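Local coordinates for protein 3'-5'-exonuclease (PDB 3E2V) that probably cuts double-stranded DNA as a TatD-type, metal-dependent nuclease with both endonuclease and 3'-to-5' exonuclease activities, at residues I87-F97 with K137-Q148. Residues are numbered along the deposited sequence; the frame is centred on the assembly and turned at random.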
loop_
_atom_site.group_PDB
_atom_site.type_symbol
_atom_site.label_atom_id
_atom_site.label_comp_id
_atom_site.label_asym_id
_atom_site.label_seq_id
_atom_site.Cartn_x
_atom_site.Cartn_y
_atom_site.Cartn_z
ATOM N N ILE A 87 0.050 7.993 5.404
ATOM C CA ILE A 87 1.191 8.549 6.150
ATOM C C ILE A 87 1.709 7.478 7.091
ATOM O O ILE A 87 0.947 6.890 7.853
ATOM C CB ILE A 87 0.795 9.772 6.989
ATOM C CG1 ILE A 87 0.250 10.893 6.092
ATOM C CG2 ILE A 87 2.002 10.250 7.834
ATOM C CD1 ILE A 87 -0.290 12.100 6.875
ATOM N N GLY A 88 3.006 7.238 7.034
ATOM C CA GLY A 88 3.620 6.204 7.874
ATOM C C GLY A 88 5.047 5.940 7.473
ATOM O O GLY A 88 5.515 6.464 6.471
ATOM N N VAL A 89 5.743 5.141 8.280
ATOM C CA VAL A 89 7.137 4.767 7.986
ATOM C C VAL A 89 7.256 3.255 7.848
ATOM O O VAL A 89 6.955 2.517 8.781
ATOM C CB VAL A 89 8.127 5.284 9.058
ATOM C CG1 VAL A 89 9.566 4.989 8.665
ATOM C CG2 VAL A 89 7.945 6.777 9.245
ATOM N N HIS A 90 7.663 2.826 6.662
ATOM C CA HIS A 90 7.752 1.426 6.244
ATOM C C HIS A 90 8.982 0.802 6.905
ATOM O O HIS A 90 9.926 1.513 7.245
ATOM C CB HIS A 90 7.890 1.513 4.717
ATOM C CG HIS A 90 8.002 0.226 3.973
ATOM N ND1 HIS A 90 9.113 -0.584 4.027
ATOM C CD2 HIS A 90 7.199 -0.307 3.024
ATOM C CE1 HIS A 90 8.964 -1.598 3.192
ATOM N NE2 HIS A 90 7.818 -1.441 2.556
ATOM N N PRO A 91 8.969 -0.524 7.110
ATOM C CA PRO A 91 10.149 -1.172 7.683
ATOM C C PRO A 91 11.472 -0.856 6.940
ATOM O O PRO A 91 12.527 -0.864 7.599
ATOM C CB PRO A 91 9.788 -2.671 7.641
ATOM C CG PRO A 91 8.609 -2.758 6.690
ATOM C CD PRO A 91 7.867 -1.480 6.894
ATOM N N CYS A 92 11.424 -0.535 5.638
ATOM C CA CYS A 92 12.599 -0.075 4.843
ATOM C C CYS A 92 13.322 1.055 5.528
ATOM O O CYS A 92 14.524 1.256 5.349
ATOM C CB CYS A 92 12.183 0.510 3.463
ATOM S SG CYS A 92 11.057 2.007 3.509
ATOM N N CYS A 93 12.559 1.849 6.265
ATOM C CA CYS A 93 12.935 3.228 6.486
ATOM C C CYS A 93 12.908 3.617 7.946
ATOM O O CYS A 93 13.052 4.802 8.275
ATOM C CB CYS A 93 11.998 4.111 5.658
ATOM S SG CYS A 93 12.134 3.770 3.829
ATOM N N VAL A 94 12.744 2.622 8.824
ATOM C CA VAL A 94 12.625 2.927 10.255
ATOM C C VAL A 94 13.893 3.516 10.856
ATOM O O VAL A 94 13.848 4.090 11.943
ATOM C CB VAL A 94 12.110 1.720 11.090
ATOM C CG1 VAL A 94 10.638 1.431 10.774
ATOM C CG2 VAL A 94 12.983 0.487 10.879
ATOM N N ASN A 95 15.022 3.390 10.161
ATOM C CA ASN A 95 16.248 4.013 10.669
ATOM C C ASN A 95 16.107 5.529 10.789
ATOM O O ASN A 95 16.859 6.162 11.533
ATOM C CB ASN A 95 17.464 3.684 9.793
ATOM C CG ASN A 95 17.959 2.260 9.968
ATOM O OD1 ASN A 95 17.441 1.507 10.781
ATOM N ND2 ASN A 95 18.996 1.898 9.202
ATOM N N GLU A 96 15.162 6.116 10.063
ATOM C CA GLU A 96 14.959 7.563 10.176
ATOM C C GLU A 96 14.469 7.990 11.568
ATOM O O GLU A 96 14.604 9.153 11.932
ATOM C CB GLU A 96 14.083 8.120 9.073
ATOM C CG GLU A 96 12.639 7.836 9.206
ATOM C CD GLU A 96 11.809 8.812 8.395
ATOM O OE1 GLU A 96 10.689 8.460 8.040
ATOM O OE2 GLU A 96 12.277 9.933 8.099
ATOM N N PHE A 97 13.899 7.060 12.334
ATOM C CA PHE A 97 13.558 7.352 13.730
ATOM C C PHE A 97 14.796 7.486 14.600
ATOM O O PHE A 97 14.711 8.045 15.693
ATOM C CB PHE A 97 12.677 6.261 14.331
ATOM C CG PHE A 97 11.265 6.267 13.805
ATOM C CD1 PHE A 97 10.383 7.293 14.117
ATOM C CD2 PHE A 97 10.822 5.232 12.990
ATOM C CE1 PHE A 97 9.077 7.298 13.633
ATOM C CE2 PHE A 97 9.519 5.206 12.512
ATOM C CZ PHE A 97 8.639 6.239 12.819
ATOM N N LYS A 137 11.191 12.128 16.784
ATOM C CA LYS A 137 10.727 11.717 15.462
ATOM C C LYS A 137 9.316 11.146 15.513
ATOM O O LYS A 137 8.508 11.378 14.612
ATOM C CB LYS A 137 11.693 10.725 14.806
ATOM C CG LYS A 137 13.061 11.345 14.453
ATOM C CD LYS A 137 12.938 12.561 13.537
ATOM C CE LYS A 137 12.715 12.160 12.085
ATOM N NZ LYS A 137 12.691 13.378 11.206
ATOM N N LEU A 138 9.016 10.396 16.568
ATOM C CA LEU A 138 7.665 9.888 16.733
ATOM C C LEU A 138 6.665 11.022 16.962
ATOM O O LEU A 138 5.559 11.013 16.410
ATOM C CB LEU A 138 7.627 8.875 17.884
ATOM C CG LEU A 138 8.200 7.499 17.531
ATOM C CD1 LEU A 138 8.534 6.746 18.812
ATOM C CD2 LEU A 138 7.222 6.687 16.661
ATOM N N LYS A 139 7.073 12.022 17.742
ATOM C CA LYS A 139 6.254 13.228 17.899
ATOM C C LYS A 139 5.996 13.933 16.559
ATOM O O LYS A 139 4.878 14.341 16.264
ATOM C CB LYS A 139 6.943 14.199 18.864
ATOM C CG LYS A 139 6.159 15.465 19.070
ATOM C CD LYS A 139 6.728 16.279 20.230
ATOM C CE LYS A 139 5.745 17.358 20.653
ATOM N NZ LYS A 139 5.523 18.314 19.542
ATOM N N GLU A 140 7.047 14.070 15.756
ATOM C CA GLU A 140 6.942 14.710 14.452
ATOM C C GLU A 140 5.919 13.967 13.579
ATOM O O GLU A 140 5.078 14.586 12.927
ATOM C CB GLU A 140 8.309 14.744 13.776
ATOM C CG GLU A 140 8.279 15.343 12.376
ATOM C CD GLU A 140 9.606 15.242 11.650
ATOM O OE1 GLU A 140 10.631 14.932 12.303
ATOM O OE2 GLU A 140 9.626 15.490 10.419
ATOM N N LEU A 141 5.981 12.638 13.607
ATOM C CA LEU A 141 5.059 11.818 12.832
ATOM C C LEU A 141 3.604 11.945 13.295
ATOM O O LEU A 141 2.702 12.139 12.477
ATOM C CB LEU A 141 5.527 10.358 12.878
ATOM C CG LEU A 141 4.681 9.360 12.093
ATOM C CD1 LEU A 141 4.653 9.699 10.604
ATOM C CD2 LEU A 141 5.243 7.971 12.311
ATOM N N TYR A 142 3.383 11.861 14.611
ATOM C CA TYR A 142 2.055 12.082 15.201
ATOM C C TYR A 142 1.503 13.448 14.822
ATOM O O TYR A 142 0.347 13.581 14.377
ATOM C CB TYR A 142 2.174 11.969 16.727
ATOM C CG TYR A 142 0.878 12.115 17.497
ATOM C CD1 TYR A 142 -0.202 11.264 17.253
ATOM C CD2 TYR A 142 0.743 13.075 18.487
ATOM C CE1 TYR A 142 -1.389 11.366 17.964
ATOM C CE2 TYR A 142 -0.445 13.187 19.212
ATOM C CZ TYR A 142 -1.501 12.323 18.945
ATOM O OH TYR A 142 -2.684 12.419 19.651
ATOM N N ASP A 143 2.347 14.463 14.984
ATOM C CA ASP A 143 1.942 15.830 14.644
ATOM C C ASP A 143 1.528 15.962 13.176
ATOM O O ASP A 143 0.512 16.588 12.869
ATOM C CB ASP A 143 3.058 16.817 14.968
ATOM C CG ASP A 143 3.203 17.083 16.471
ATOM O OD1 ASP A 143 2.332 16.664 17.279
ATOM O OD2 ASP A 143 4.229 17.700 16.835
ATOM N N LEU A 144 2.293 15.345 12.278
ATOM C CA LEU A 144 1.955 15.340 10.857
ATOM C C LEU A 144 0.602 14.689 10.580
ATOM O O LEU A 144 -0.236 15.234 9.859
ATOM C CB LEU A 144 3.042 14.628 10.052
ATOM C CG LEU A 144 2.839 14.602 8.537
ATOM C CD1 LEU A 144 2.828 16.022 7.989
ATOM C CD2 LEU A 144 3.961 13.790 7.890
ATOM N N MET A 145 0.389 13.505 11.152
ATOM C CA MET A 145 -0.886 12.809 11.017
ATOM C C MET A 145 -2.041 13.679 11.507
ATOM O O MET A 145 -3.043 13.809 10.820
ATOM C CB MET A 145 -0.858 11.477 11.784
ATOM C CG MET A 145 0.083 10.441 11.211
ATOM S SD MET A 145 0.011 8.864 12.190
ATOM C CE MET A 145 1.222 7.866 11.257
ATOM N N ASN A 146 -1.890 14.294 12.678
ATOM C CA ASN A 146 -2.942 15.158 13.192
ATOM C C ASN A 146 -3.211 16.376 12.318
ATOM O O ASN A 146 -4.367 16.699 12.070
ATOM C CB ASN A 146 -2.638 15.580 14.622
ATOM C CG ASN A 146 -2.815 14.460 15.583
ATOM O OD1 ASN A 146 -3.662 13.581 15.388
ATOM N ND2 ASN A 146 -2.026 14.477 16.644
ATOM N N GLN A 147 -2.148 17.033 11.856
ATOM C CA GLN A 147 -2.274 18.187 10.957
ATOM C C GLN A 147 -3.075 17.791 9.721
ATOM O O GLN A 147 -3.993 18.498 9.298
ATOM C CB GLN A 147 -0.892 18.711 10.534
ATOM C CG GLN A 147 -0.942 19.739 9.371
ATOM C CD GLN A 147 0.398 19.997 8.664
ATOM O OE1 GLN A 147 1.027 19.091 8.095
ATOM N NE2 GLN A 147 0.818 21.267 8.666
ATOM N N GLN A 148 -2.717 16.650 9.138
ATOM C CA GLN A 148 -3.360 16.221 7.905
ATOM C C GLN A 148 -4.768 15.657 8.091
ATOM O O GLN A 148 -5.581 15.710 7.176
ATOM C CB GLN A 148 -2.455 15.235 7.149
ATOM C CG GLN A 148 -1.123 15.857 6.725
ATOM C CD GLN A 148 -1.303 16.985 5.736
ATOM O OE1 GLN A 148 -2.051 16.856 4.764
ATOM N NE2 GLN A 148 -0.627 18.101 5.980
HETATM O O HOH W 1 12.298 12.861 8.197
#
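Ile-87 and Phe-97 pack against Leu-141 and its neighbours in a buried, largely apolar contact of the TatD-type TIM barrel, where the C-terminal end of strand 82-87 and the loop beyond it meet the outer helix 132-149. This helix precedes strand 156-165, which pairs in parallel with strand 82-87 and carries Glu-161, a magnesium ligand of this protein although no metal sits on it in this model; the packing thus lies beside the active-site end of the barrel. The CG2 methyl of Ile-87, anti to the backbone N, packs among Leu-141, Leu-144 and Met-145, with Leu-141 CD1 3.9 Å from Ile-87 CG2. The CG1-CD1 branch diverges from it and crosses Gln-148 at about a right angle, with Ile-87 CD1 3.8 Å from Gln-148 CB. Met-145 extends past this isoleucine and sets its CE methyl 3.6 Å from Ile-87 O. One helical turn earlier, Leu-141 CD2 meets the edge of the Phe-97 ring, near its plane, 3.8 Å from Phe-97 CZ, while Leu-138 CD2 approaches Phe-97 CE1 obliquely at 3.6 Å. The same ring stacks on Phe-180 of helix 174-187. Lys-137, bent at chi2 and chi3 (-57° and -79°), lays CE 3.6 Å from Glu-96 O, salt-bridges Glu-140 and shares a water with Glu-96 OE2. An alanine here would probably leave Glu-140 without its charged mate, bare that carbonyl and break the water link. Glu-96 gives OE1 to the backbone N of Ile-62, and the water lies 2.9 Å from Glu-96 OE2 and 3.1 Å from Lys-137 NZ.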